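PDB 5C2Y: RNA polymerase II subunit B1 CTD phosphatase RTR1 from Saccharomyces cerevisiae, which dephosphorylates the heptapeptide repeats of the RNA polymerase II C-terminal domain and regulates the polymerase as its phosphorylation pattern changes during transcription. Local coordinates for residues A7-I12 with D49-K54. Numbering follows the deposited sequence.
Sequences ATIEDI and DEKTLK. With SO4 (sulfate ion), chain D.
Thr52 faces Ile9 and Ile12 where two helices pack by their first turns, each preceded by an N-cap residue, in the all-helical fold of this zinc-binding RPAP2-family protein. The pair illustrates how a threonine in the first turn can bond to the cap with its hydroxyl and pack with its methyl. On the helix that begins at Glu50, the cap is Asp49, whose OD1 is gripped twice by Thr52: the backbone N donates on the anti side at 3.0 Å, and the Thr52 hydroxyl OG1 donates to Asp49 OD1 on the syn side at 2.8 Å. The hydroxyl bond favours the rotation of Thr52 in which OG1 lies beside the backbone N (chi1 -61°) and CG2 anti to it, and the methyl meets Ile12 CD1 tip to tip at 3.5 Å. Ile9 and Thr52 run alongside each other, pointing opposite ways, with Ile9 CG1 against the hydroxyl; the Ile9 side chain crosses that of Lys51 at about a right angle, its CD1 reaching the Lys51 carbonyl. An alanine at Thr52 would probably take the hydroxyl partner from Asp49 OD1, leaving the bond from the backbone N at that position, and open a gap beside Ile12 CD1. Tyr55 also touches both isoleucines, and Leu41 of helix 28-42 touches Ala7 and Ile12. Thr8, at the other N-cap position, donates from OG1 to Asp11 OD1 at 2.7 Å, from above the carboxylate plane.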
ATOM      1  N   ALA A   7       7.974  -8.786  -1.078  1.00 43.07           N
ATOM      2  CA  ALA A   7       6.689  -9.446  -1.320  1.00 39.73           C
ATOM      3  C   ALA A   7       6.306  -9.436  -2.801  1.00 37.06           C
ATOM      4  O   ALA A   7       6.311  -8.396  -3.457  1.00 41.88           O
ATOM      5  CB  ALA A   7       5.579  -8.802  -0.476  1.00 34.16           C
ATOM      6  N   THR A   8       5.978 -10.607  -3.327  1.00 43.41           N
ATOM      7  CA  THR A   8       5.459 -10.720  -4.684  1.00 40.53           C
ATOM      8  C   THR A   8       4.013 -11.162  -4.621  1.00 37.62           C
ATOM      9  O   THR A   8       3.544 -11.601  -3.569  1.00 39.58           O
ATOM     10  CB  THR A   8       6.262 -11.716  -5.524  1.00 43.02           C
ATOM     11  OG1 THR A   8       6.145 -13.026  -4.950  1.00 51.34           O
ATOM     12  CG2 THR A   8       7.736 -11.296  -5.592  1.00 39.79           C
ATOM     13  N   ILE A   9       3.310 -11.044  -5.745  1.00 37.26           N
ATOM     14  CA  ILE A   9       1.902 -11.425  -5.816  1.00 37.46           C
ATOM     15  C   ILE A   9       1.765 -12.887  -5.449  1.00 39.02           C
ATOM     16  O   ILE A   9       0.735 -13.319  -4.926  1.00 37.71           O
ATOM     17  CB  ILE A   9       1.305 -11.161  -7.215  1.00 34.24           C
ATOM     18  CG1 ILE A   9       1.196  -9.652  -7.449  1.00 35.73           C
ATOM     19  CG2 ILE A   9      -0.052 -11.821  -7.361  1.00 26.15           C
ATOM     20  CD1 ILE A   9       0.484  -9.260  -8.728  1.00 31.31           C
ATOM     21  N   GLU A  10       2.830 -13.647  -5.678  1.00 40.68           N
ATOM     22  CA  GLU A  10       2.792 -15.047  -5.319  1.00 44.00           C
ATOM     23  C   GLU A  10       2.917 -15.218  -3.803  1.00 47.14           C
ATOM     24  O   GLU A  10       2.208 -16.043  -3.209  1.00 46.50           O
ATOM     25  CB  GLU A  10       3.877 -15.824  -6.059  1.00 45.61           C
ATOM     26  CG  GLU A  10       3.719 -17.345  -5.951  1.00 57.97           C
ATOM     27  CD  GLU A  10       2.366 -17.855  -6.450  1.00 60.83           C
ATOM     28  OE1 GLU A  10       1.723 -17.155  -7.272  1.00 56.71           O
ATOM     29  OE2 GLU A  10       1.948 -18.958  -6.013  1.00 60.18           O
ATOM     30  N   ASP A  11       3.801 -14.439  -3.180  1.00 41.84           N
ATOM     31  CA  ASP A  11       3.932 -14.454  -1.719  1.00 41.62           C
ATOM     32  C   ASP A  11       2.606 -14.148  -1.036  1.00 40.33           C
ATOM     33  O   ASP A  11       2.230 -14.796  -0.065  1.00 38.67           O
ATOM     34  CB  ASP A  11       4.982 -13.448  -1.261  1.00 40.88           C
ATOM     35  CG  ASP A  11       6.324 -13.678  -1.915  1.00 51.32           C
ATOM     36  OD1 ASP A  11       6.427 -14.596  -2.771  1.00 52.53           O
ATOM     37  OD2 ASP A  11       7.283 -12.966  -1.538  1.00 51.07           O
ATOM     38  N   ILE A  12       1.908 -13.152  -1.567  1.00 37.31           N
ATOM     39  CA  ILE A  12       0.595 -12.760  -1.084  1.00 36.02           C
ATOM     40  C   ILE A  12      -0.430 -13.880  -1.250  1.00 38.12           C
ATOM     41  O   ILE A  12      -1.312 -14.062  -0.406  1.00 37.60           O
ATOM     42  CB  ILE A  12       0.125 -11.499  -1.825  1.00 31.38           C
ATOM     43  CG1 ILE A  12       1.098 -10.366  -1.525  1.00 34.25           C
ATOM     44  CG2 ILE A  12      -1.253 -11.113  -1.409  1.00 27.84           C
ATOM     45  CD1 ILE A  12       0.872  -9.166  -2.332  1.00 31.70           C
ATOM     46  N   ASP A  49       7.340  -4.753  -6.619  1.00 31.83           N
ATOM     47  CA  ASP A  49       7.070  -3.916  -7.772  1.00 30.78           C
ATOM     48  C   ASP A  49       5.662  -3.309  -7.796  1.00 34.10           C
ATOM     49  O   ASP A  49       4.820  -3.607  -6.951  1.00 35.51           O
ATOM     50  CB  ASP A  49       7.273  -4.736  -9.032  1.00 32.83           C
ATOM     51  CG  ASP A  49       6.446  -6.007  -9.033  1.00 35.73           C
ATOM     52  OD1 ASP A  49       5.473  -6.103  -8.245  1.00 32.65           O
ATOM     53  OD2 ASP A  49       6.759  -6.906  -9.840  1.00 41.51           O
ATOM     54  N   GLU A  50       5.398  -2.491  -8.805  1.00 33.76           N
ATOM     55  CA  GLU A  50       4.143  -1.759  -8.878  1.00 29.72           C
ATOM     56  C   GLU A  50       2.938  -2.656  -9.085  1.00 32.46           C
ATOM     57  O   GLU A  50       1.821  -2.321  -8.685  1.00 35.31           O
ATOM     58  CB  GLU A  50       4.224  -0.748  -9.999  1.00 31.42           C
ATOM     59  CG  GLU A  50       5.434   0.143  -9.899  1.00 30.96           C
ATOM     60  CD  GLU A  50       5.324   1.311 -10.843  1.00 36.51           C
ATOM     61  OE1 GLU A  50       4.536   1.177 -11.804  1.00 34.84           O
ATOM     62  OE2 GLU A  50       6.001   2.347 -10.618  1.00 32.97           O
ATOM     63  N   LYS A  51       3.176  -3.798  -9.713  1.00 35.39           N
ATOM     64  CA  LYS A  51       2.140  -4.783 -10.017  1.00 30.37           C
ATOM     65  C   LYS A  51       1.606  -5.410  -8.732  1.00 30.77           C
ATOM     66  O   LYS A  51       0.414  -5.701  -8.591  1.00 31.89           O
ATOM     67  CB  LYS A  51       2.727  -5.847 -10.953  1.00 36.24           C
ATOM     68  CG  LYS A  51       1.768  -6.864 -11.529  1.00 39.19           C
ATOM     69  CD  LYS A  51       2.458  -7.662 -12.652  1.00 40.66           C
ATOM     70  CE  LYS A  51       3.839  -8.200 -12.232  1.00 45.93           C
ATOM     71  NZ  LYS A  51       4.987  -7.324 -12.658  1.00 49.38           N
ATOM     72  N   THR A  52       2.504  -5.603  -7.778  1.00 33.32           N
ATOM     73  CA  THR A  52       2.128  -6.183  -6.501  1.00 33.02           C
ATOM     74  C   THR A  52       1.369  -5.144  -5.672  1.00 32.84           C
ATOM     75  O   THR A  52       0.273  -5.433  -5.170  1.00 33.00           O
ATOM     76  CB  THR A  52       3.365  -6.701  -5.753  1.00 34.84           C
ATOM     77  OG1 THR A  52       3.983  -7.722  -6.540  1.00 32.37           O
ATOM     78  CG2 THR A  52       2.991  -7.288  -4.419  1.00 35.04           C
ATOM     79  N   LEU A  53       1.925  -3.933  -5.562  1.00 30.58           N
ATOM     80  CA  LEU A  53       1.241  -2.852  -4.852  1.00 26.59           C
ATOM     81  C   LEU A  53      -0.158  -2.624  -5.431  1.00 29.78           C
ATOM     82  O   LEU A  53      -1.112  -2.430  -4.676  1.00 30.27           O
ATOM     83  CB  LEU A  53       2.055  -1.564  -4.897  1.00 24.32           C
ATOM     84  CG  LEU A  53       1.506  -0.357  -4.119  1.00 24.73           C
ATOM     85  CD1 LEU A  53       1.318  -0.665  -2.656  1.00 25.19           C
ATOM     86  CD2 LEU A  53       2.425   0.818  -4.243  1.00 25.61           C
ATOM     87  N   LYS A  54      -0.272  -2.672  -6.760  1.00 28.14           N
ATOM     88  CA  LYS A  54      -1.541  -2.493  -7.449  1.00 25.55           C
ATOM     89  C   LYS A  54      -2.470  -3.662  -7.197  1.00 30.63           C
ATOM     90  O   LYS A  54      -3.664  -3.484  -6.944  1.00 33.04           O
ATOM     91  CB  LYS A  54      -1.316  -2.332  -8.952  1.00 28.55           C
ATOM     92  CG  LYS A  54      -1.022  -0.909  -9.406  1.00 32.21           C
ATOM     93  CD  LYS A  54      -0.099  -0.878 -10.619  1.00 31.19           C
ATOM     94  CE  LYS A  54      -0.743  -1.442 -11.878  1.00 31.68           C
ATOM     95  NZ  LYS A  54      -1.776  -0.543 -12.441  1.00 36.38           N
TER
HETATM   96  S   SO4 D 302      -3.245  -2.376 -14.645  0.67 53.66           S
HETATM   97  O1  SO4 D 302      -2.066  -1.795 -15.291  0.67 49.06           O
HETATM   98  O2  SO4 D 302      -3.972  -1.335 -13.925  0.67 43.35           O
HETATM   99  O3  SO4 D 302      -2.801  -3.427 -13.730  0.67 54.07           O
HETATM  100  O4  SO4 D 302      -4.128  -2.978 -15.640  0.67 51.25           O